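Local structure of ciona betagamma-crystallin (2BV2) at residues F45-E50 / G54-L59; P65-G68 / N73-E76. The protein binds calcium as a single-domain betagamma-crystallin and is probably a structural component of the neuroectodermal visual system of the sea squirt. All coordinates share one frame; numbering follows the deposited sequence.

Contact 1: F45-E50 / G54-L59; sequences FVFDDE and GPSYKL. With CA (calcium ion), chain D.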
ATOM      1  N   PHE A  45       7.368  -2.195   2.657  1.00 13.32           N
ATOM      2  CA  PHE A  45       6.554  -2.565   3.795  1.00 11.97           C
ATOM      3  C   PHE A  45       5.371  -1.615   3.852  1.00 12.77           C
ATOM      4  O   PHE A  45       5.532  -0.399   3.796  1.00 14.86           O
ATOM      5  CB  PHE A  45       7.355  -2.454   5.096  1.00 16.26           C
ATOM      6  CG  PHE A  45       8.409  -3.515   5.245  1.00 17.37           C
ATOM      7  CD1 PHE A  45       8.093  -4.764   5.759  1.00 22.00           C
ATOM      8  CD2 PHE A  45       9.720  -3.259   4.877  1.00 20.67           C
ATOM      9  CE1 PHE A  45       9.067  -5.743   5.903  1.00 21.85           C
ATOM     10  CE2 PHE A  45      10.703  -4.237   5.022  1.00 22.05           C
ATOM     11  CZ  PHE A  45      10.370  -5.480   5.529  1.00 22.25           C
ATOM     12  N   VAL A  46       4.178  -2.167   3.996  1.00 11.01           N
ATOM     13  CA  VAL A  46       3.000  -1.345   4.136  1.00 11.54           C
ATOM     14  C   VAL A  46       2.419  -1.604   5.521  1.00 12.73           C
ATOM     15  O   VAL A  46       2.468  -2.716   6.008  1.00 14.58           O
ATOM     16  CB  VAL A  46       1.962  -1.604   3.010  1.00 13.05           C
ATOM     17  CG1 VAL A  46       2.572  -1.255   1.661  1.00 13.52           C
ATOM     18  CG2 VAL A  46       1.458  -3.027   3.037  1.00 16.38           C
ATOM     19  N   PHE A  47       1.890  -0.553   6.141  1.00 11.05           N
ATOM     20  CA  PHE A  47       1.498  -0.582   7.539  1.00 11.04           C
ATOM     21  C   PHE A  47       0.068  -0.103   7.721  1.00 12.03           C
ATOM     22  O   PHE A  47      -0.346   0.841   7.064  1.00 11.09           O
ATOM     23  CB  PHE A  47       2.391   0.359   8.334  1.00 13.21           C
ATOM     24  CG  PHE A  47       3.850   0.026   8.277  1.00 10.81           C
ATOM     25  CD1 PHE A  47       4.449  -0.679   9.306  1.00 15.06           C
ATOM     26  CD2 PHE A  47       4.651   0.494   7.238  1.00 12.15           C
ATOM     27  CE1 PHE A  47       5.795  -0.968   9.269  1.00 14.98           C
ATOM     28  CE2 PHE A  47       5.999   0.212   7.202  1.00 13.81           C
ATOM     29  CZ  PHE A  47       6.572  -0.508   8.213  1.00 14.45           C
ATOM     30  N   ASP A  48      -0.657  -0.724   8.657  1.00 11.57           N
ATOM     31  CA  ASP A  48      -2.017  -0.301   8.995  1.00  9.63           C
ATOM     32  C   ASP A  48      -2.145   0.912   9.933  1.00  9.24           C
ATOM     33  O   ASP A  48      -3.244   1.465  10.040  1.00 11.85           O
ATOM     34  CB  ASP A  48      -2.819  -1.472   9.563  1.00 13.41           C
ATOM     35  CG  ASP A  48      -3.124  -2.523   8.514  1.00 16.82           C
ATOM     36  OD1 ASP A  48      -2.880  -2.266   7.313  1.00 19.95           O
ATOM     37  OD2 ASP A  48      -3.612  -3.609   8.888  1.00 21.53           O
ATOM     38  N   ASP A  49      -1.066   1.321  10.607  1.00 10.22           N
ATOM     39  CA  ASP A  49      -1.047   2.592  11.323  1.00  9.73           C
ATOM     40  C   ASP A  49      -0.156   3.577  10.586  1.00 10.64           C
ATOM     41  O   ASP A  49       0.652   3.195   9.724  1.00 10.53           O
ATOM     42  CB  ASP A  49      -0.547   2.459  12.774  1.00 11.41           C
ATOM     43  CG  ASP A  49      -1.500   1.675  13.676  1.00 15.99           C
ATOM     44  OD1 ASP A  49      -2.639   1.343  13.237  1.00 15.43           O
ATOM     45  OD2 ASP A  49      -1.086   1.411  14.842  1.00 13.63           O
ATOM     46  N   GLU A  50      -0.320   4.854  10.931  1.00 10.85           N
ATOM     47  CA  GLU A  50       0.553   5.909  10.428  1.00 14.04           C
ATOM     48  C   GLU A  50       1.928   5.752  11.076  1.00 11.85           C
ATOM     49  O   GLU A  50       2.081   5.078  12.099  1.00 13.77           O
ATOM     50  CB  GLU A  50      -0.026   7.284  10.747  1.00 16.21           C
ATOM     51  CG  GLU A  50      -1.394   7.551  10.129  1.00 18.74           C
ATOM     52  CD  GLU A  50      -1.933   8.927  10.492  1.00 22.37           C
ATOM     53  OE1 GLU A  50      -3.163   9.151  10.373  1.00 24.72           O
ATOM     54  OE2 GLU A  50      -1.121   9.776  10.906  1.00 27.12           O
ATOM     55  N   GLY A  54       1.988  -0.189  13.570  1.00  8.69           N
ATOM     56  CA  GLY A  54       0.817  -1.073  13.422  1.00 10.45           C
ATOM     57  C   GLY A  54       1.145  -2.289  12.551  1.00 10.02           C
ATOM     58  O   GLY A  54       2.276  -2.455  12.089  1.00 13.08           O
ATOM     59  N   PRO A  55       0.153  -3.158  12.320  1.00 12.81           N
ATOM     60  CA  PRO A  55       0.330  -4.334  11.480  1.00 14.02           C
ATOM     61  C   PRO A  55       1.103  -4.002  10.191  1.00  9.95           C
ATOM     62  O   PRO A  55       0.768  -3.032   9.517  1.00 11.89           O
ATOM     63  CB  PRO A  55      -1.105  -4.746  11.176  1.00 13.43           C
ATOM     64  CG  PRO A  55      -1.855  -4.349  12.386  1.00 15.76           C
ATOM     65  CD  PRO A  55      -1.214  -3.072  12.866  1.00 16.72           C
ATOM     66  N   SER A  56       2.120  -4.802   9.870  1.00 12.71           N
ATOM     67  CA  SER A  56       3.005  -4.522   8.730  1.00 13.69           C
ATOM     68  C   SER A  56       3.029  -5.727   7.791  1.00 11.73           C
ATOM     69  O   SER A  56       2.796  -6.868   8.210  1.00 12.24           O
ATOM     70  CB  SER A  56       4.428  -4.179   9.182  1.00 16.21           C
ATOM     71  OG  SER A  56       5.095  -5.313   9.695  1.00 24.05           O
ATOM     72  N   TYR A  57       3.301  -5.448   6.522  1.00 10.87           N
ATOM     73  CA  TYR A  57       3.224  -6.445   5.458  1.00  9.81           C
ATOM     74  C   TYR A  57       4.329  -6.178   4.450  1.00 12.06           C
ATOM     75  O   TYR A  57       4.476  -5.042   3.977  1.00 13.06           O
ATOM     76  CB  TYR A  57       1.868  -6.419   4.759  1.00 12.20           C
ATOM     77  CG  TYR A  57       0.701  -6.413   5.713  1.00 10.04           C
ATOM     78  CD1 TYR A  57       0.241  -7.579   6.281  1.00 13.64           C
ATOM     79  CD2 TYR A  57       0.045  -5.234   6.024  1.00 13.59           C
ATOM     80  CE1 TYR A  57      -0.820  -7.570   7.150  1.00 15.54           C
ATOM     81  CE2 TYR A  57      -1.022  -5.224   6.876  1.00 11.68           C
ATOM     82  CZ  TYR A  57      -1.442  -6.391   7.437  1.00 11.64           C
ATOM     83  OH  TYR A  57      -2.496  -6.404   8.300  1.00 17.57           O
ATOM     84  N   LYS A  58       5.095  -7.223   4.126  1.00 15.28           N
ATOM     85  CA  LYS A  58       6.189  -7.130   3.172  1.00 14.83           C
ATOM     86  C   LYS A  58       5.733  -7.508   1.771  1.00 11.97           C
ATOM     87  O   LYS A  58       5.089  -8.544   1.560  1.00 13.90           O
ATOM     88  CB  LYS A  58       7.316  -8.065   3.593  1.00 16.72           C
ATOM     89  CG  LYS A  58       8.633  -7.821   2.884  1.00 19.98           C
ATOM     90  CD  LYS A  58       9.644  -8.866   3.338  1.00 21.78           C
ATOM     91  CE  LYS A  58      10.949  -8.720   2.623  1.00 25.09           C
ATOM     92  NZ  LYS A  58      11.811  -9.891   2.905  1.00 27.69           N
ATOM     93  N   LEU A  59       6.106  -6.672   0.813  1.00 11.88           N
ATOM     94  CA  LEU A  59       5.638  -6.785  -0.561  1.00 15.25           C
ATOM     95  C   LEU A  59       6.841  -6.662  -1.437  1.00 13.76           C
ATOM     96  O   LEU A  59       7.637  -5.734  -1.253  1.00 15.80           O
ATOM     97  CB  LEU A  59       4.707  -5.623  -0.904  1.00 15.15           C
ATOM     98  CG  LEU A  59       3.220  -5.717  -0.618  1.00 21.41           C
ATOM     99  CD1 LEU A  59       2.922  -6.332   0.706  1.00 22.21           C
ATOM    100  CD2 LEU A  59       2.647  -4.311  -0.744  1.00 20.42           C
TER
HETATM  101 CA    CA D 102      -5.066   2.382   8.971  1.00 20.30          CA
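The ring of Tyr-57 meets Asp-48 at its edge, with the carboxylate carbon near the ring plane. The carboxylate and ring planes are turned 53° apart. Asp-48 OD1 lies by the ring carbon Tyr-57 CE2 at 3.5 Å. Tyr-57 OH donates a hydrogen bond to Asp-48 OD2 over 3.1 Å, and it reaches that oxygen from above the carboxylate plane. The CB of Pro-55 also packs against this oxygen. The other side of the hairpin carries Phe-47. Its ring has Gly-54 O at the edge, in plane. With CG anti to its own carbonyl carbon (chi1 -60°), Phe-47 brings its ring alongside Ser-56. Ser-56 CB sits obliquely to that ring, 3.5 Å from Phe-47 CE1. On the same face, the Phe-45 ring lies obliquely against the aliphatic chain of Lys-58, with Phe-45 CE1 3.7 Å from Lys-58 CG. The extended lysine then carries its amine away from the ring. On the side of the sheet that carries Tyr-57, Val-46 CG2 touches Tyr-57 CB at 3.8 Å. The second methyl of Val-46, CG1, meets Leu-59 CD2, and Leu-59 goes on to touch Ile-37 and Val-39 of the facing sheet.

The backbones pair antiparallel. Val-46 and Tyr-57 form a hydrogen-bonded pair, with N-H to O bonds in both directions. The bond from Val-46 N to Tyr-57 O is nearly straight (163°). Asp-48 N gives a further bond to Pro-55 O at 2.8 Å, just where the chain turns its corner. Asp-48 O binds the calcium of chain D at 2.3 Å, together with Asp-32, Glu-76 and Ser-78. Thus the Asp-48 backbone serves the metal while its carboxylate holds the tyrosine. This is the folded beta hairpin of the second Greek key motif of a betagamma-crystallin domain, with a calcium site at its corner.

Contact 2: P65-G68 / N73-E76; sequences PNPG and NDDE. With CA (calcium ion), chain D; CA (calcium ion), chain C.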
ATOM      1  N   PRO A  65      -3.899  -8.378  -5.970  1.00 11.12           N
ATOM      2  CA  PRO A  65      -5.237  -7.954  -6.386  1.00 10.40           C
ATOM      3  C   PRO A  65      -6.269  -7.722  -5.279  1.00 11.98           C
ATOM      4  O   PRO A  65      -7.334  -7.167  -5.553  1.00 12.46           O
ATOM      5  CB  PRO A  65      -5.692  -9.098  -7.305  1.00 14.70           C
ATOM      6  CG  PRO A  65      -4.961 -10.287  -6.832  1.00 14.44           C
ATOM      7  CD  PRO A  65      -3.630  -9.790  -6.324  1.00 13.28           C
ATOM      8  N   ASN A  66      -5.976  -8.166  -4.061  1.00 12.73           N
ATOM      9  CA  ASN A  66      -6.842  -7.902  -2.904  1.00 10.85           C
ATOM     10  C   ASN A  66      -6.010  -7.941  -1.622  1.00  9.64           C
ATOM     11  O   ASN A  66      -4.864  -8.396  -1.649  1.00 13.17           O
ATOM     12  CB  ASN A  66      -7.989  -8.896  -2.868  1.00 11.57           C
ATOM     13  CG  ASN A  66      -7.514 -10.308  -2.982  1.00 12.79           C
ATOM     14  OD1 ASN A  66      -6.582 -10.691  -2.311  1.00 14.68           O
ATOM     15  ND2 ASN A  66      -8.143 -11.092  -3.859  1.00 20.62           N
ATOM     16  N   PRO A  67      -6.557  -7.429  -0.503  1.00 11.03           N
ATOM     17  CA  PRO A  67      -5.732  -7.379   0.710  1.00 10.35           C
ATOM     18  C   PRO A  67      -5.273  -8.766   1.227  1.00  9.20           C
ATOM     19  O   PRO A  67      -4.147  -8.901   1.747  1.00 14.85           O
ATOM     20  CB  PRO A  67      -6.629  -6.653   1.723  1.00 12.62           C
ATOM     21  CG  PRO A  67      -7.654  -5.924   0.896  1.00 12.00           C
ATOM     22  CD  PRO A  67      -7.882  -6.819  -0.293  1.00 12.32           C
ATOM     23  N   GLY A  68      -6.092  -9.791   1.033  1.00 12.48           N
ATOM     24  CA  GLY A  68      -5.695 -11.161   1.374  1.00 12.96           C
ATOM     25  C   GLY A  68      -4.401 -11.586   0.713  1.00 12.93           C
ATOM     26  O   GLY A  68      -3.645 -12.367   1.293  1.00 13.27           O
ATOM     27  N   ASN A  73      -5.820  -6.445   5.706  1.00 17.49           N
ATOM     28  CA  ASN A  73      -7.216  -6.063   5.845  1.00 17.82           C
ATOM     29  C   ASN A  73      -7.561  -4.975   4.828  1.00 17.60           C
ATOM     30  O   ASN A  73      -6.716  -4.152   4.474  1.00 19.58           O
ATOM     31  CB  ASN A  73      -7.462  -5.494   7.256  1.00 17.56           C
ATOM     32  CG  ASN A  73      -7.358  -6.545   8.362  1.00 21.13           C
ATOM     33  OD1 ASN A  73      -7.827  -7.666   8.213  1.00 23.63           O
ATOM     34  ND2 ASN A  73      -6.762  -6.162   9.499  1.00 21.18           N
ATOM     35  N   ASP A  74      -8.806  -4.972   4.366  1.00 15.79           N
ATOM     36  CA  ASP A  74      -9.261  -3.989   3.389  1.00 12.10           C
ATOM     37  C   ASP A  74      -9.372  -2.631   4.043  1.00  9.14           C
ATOM     38  O   ASP A  74      -9.761  -2.548   5.199  1.00 13.24           O
ATOM     39  CB  ASP A  74     -10.631  -4.381   2.825  1.00 15.31           C
ATOM     40  CG  ASP A  74     -11.033  -3.512   1.667  1.00 16.72           C
ATOM     41  OD1 ASP A  74     -10.191  -3.320   0.779  1.00 16.61           O
ATOM     42  OD2 ASP A  74     -12.168  -2.991   1.657  1.00 22.46           O
ATOM     43  N   ASP A  75      -9.008  -1.576   3.305  1.00 10.36           N
ATOM     44  CA  ASP A  75      -9.281  -0.211   3.749  1.00 10.53           C
ATOM     45  C   ASP A  75      -8.610   0.092   5.097  1.00 13.26           C
ATOM     46  O   ASP A  75      -9.235   0.673   5.990  1.00 12.44           O
ATOM     47  CB  ASP A  75     -10.798   0.052   3.841  1.00 13.01           C
ATOM     48  CG  ASP A  75     -11.406   0.477   2.521  1.00 15.28           C
ATOM     49  OD1 ASP A  75     -10.761   0.265   1.474  1.00 10.37           O
ATOM     50  OD2 ASP A  75     -12.537   1.052   2.539  1.00 13.96           O
ATOM     51  N   GLU A  76      -7.338  -0.295   5.209  1.00 10.55           N
ATOM     52  CA  GLU A  76      -6.564  -0.123   6.442  1.00 12.76           C
ATOM     53  C   GLU A  76      -5.140   0.391   6.294  1.00 11.60           C
ATOM     54  O   GLU A  76      -4.527   0.779   7.281  1.00 10.87           O
ATOM     55  CB  GLU A  76      -6.528  -1.432   7.238  1.00 14.69           C
ATOM     56  CG  GLU A  76      -6.272  -1.257   8.725  1.00 24.19           C
ATOM     57  CD  GLU A  76      -7.212  -0.268   9.359  1.00 28.75           C
ATOM     58  OE1 GLU A  76      -6.723   0.730   9.971  1.00 25.02           O
ATOM     59  OE2 GLU A  76      -8.440  -0.479   9.202  1.00 32.22           O
TER
HETATM   60 CA    CA D 102      -5.066   2.382   8.971  1.00 20.30          CA
HETATM   61 CA    CA C 101     -11.088   0.344  -0.965  1.00  9.62          CA
HETATM   62  O   HOH W   1     -12.877  -0.866  -0.089  1.00 12.80           O
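Pro-67 faces the backbone of Asn-73 and Asp-74, and Asp-74 can be followed outward from there. Asp-74 CB lies 3.9 Å from Pro-67 CG. The same proline carbon comes closer to Asp-74 CA, at 3.5 Å, so the ring rests on the main chain as well as on the side chain. Asp-74 CG is anti to the backbone N (chi1 -171°), and this sends the carboxylate past the proline towards the calcium ion of chain C. At the tip the two oxygens have different tasks. Asp-74 OD1 passes Pro-67 CG at 3.6 Å and is hydrogen-bonded to the hydroxyl of Ser-35. Asp-74 OD2 accepts a hydrogen bond of 2.8 Å from a water, and that water is itself a ligand of the calcium. Asp-74 therefore acts in the second shell: it holds both a protein ligand, Ser-35, and a water ligand in place.

Both segments belong to the long loop between strand 62-64 and strand 79-82 of the second Greek key. The loop folds back here without hydrogen bonds between the two segments, and Pro-67 CB touches Asn-73 C at 3.7 Å. As in other calcium-binding betagamma-crystallins, two metal sites lie in one domain, and consecutive residues of this loop serve both. Asp-75 OD1 binds the calcium of chain C at 2.5 Å, where Glu-7, Ile-33 and Ser-35 supply the other protein ligands. Glu-76 turns to the calcium of chain D instead. Its side chain bends at chi2 (52°), which brings OE1 round to the same ion as its own carbonyl oxygen. Glu-76 O lies 2.4 Å from that calcium, and Asp-32, Asp-48 and Ser-78 complete the protein ligands.

How the contacts relate
Both contacts lie in the second Greek key and are partly buried. Contact 1 is a regular hairpin, with Val-46 and Leu-59 turned inward and exposed residues at its turn. Contact 2 is a much smaller meeting within a loop, around one buried proline. The chemistry differs accordingly: main-chain pairing, apolar packing and one tyrosine-carboxylate hydrogen bond hold 45-50 to 54-59, while 65-68 and 73-76 touch by van der Waals contact alone, beside carboxylates engaged with metal. The calcium of chain D joins the two, since both contribute ligands to it. There Asp-48 CG packs 3.4 Å from Glu-76 CG. The calcium of chain C is bound by contact 2 and not by contact 1.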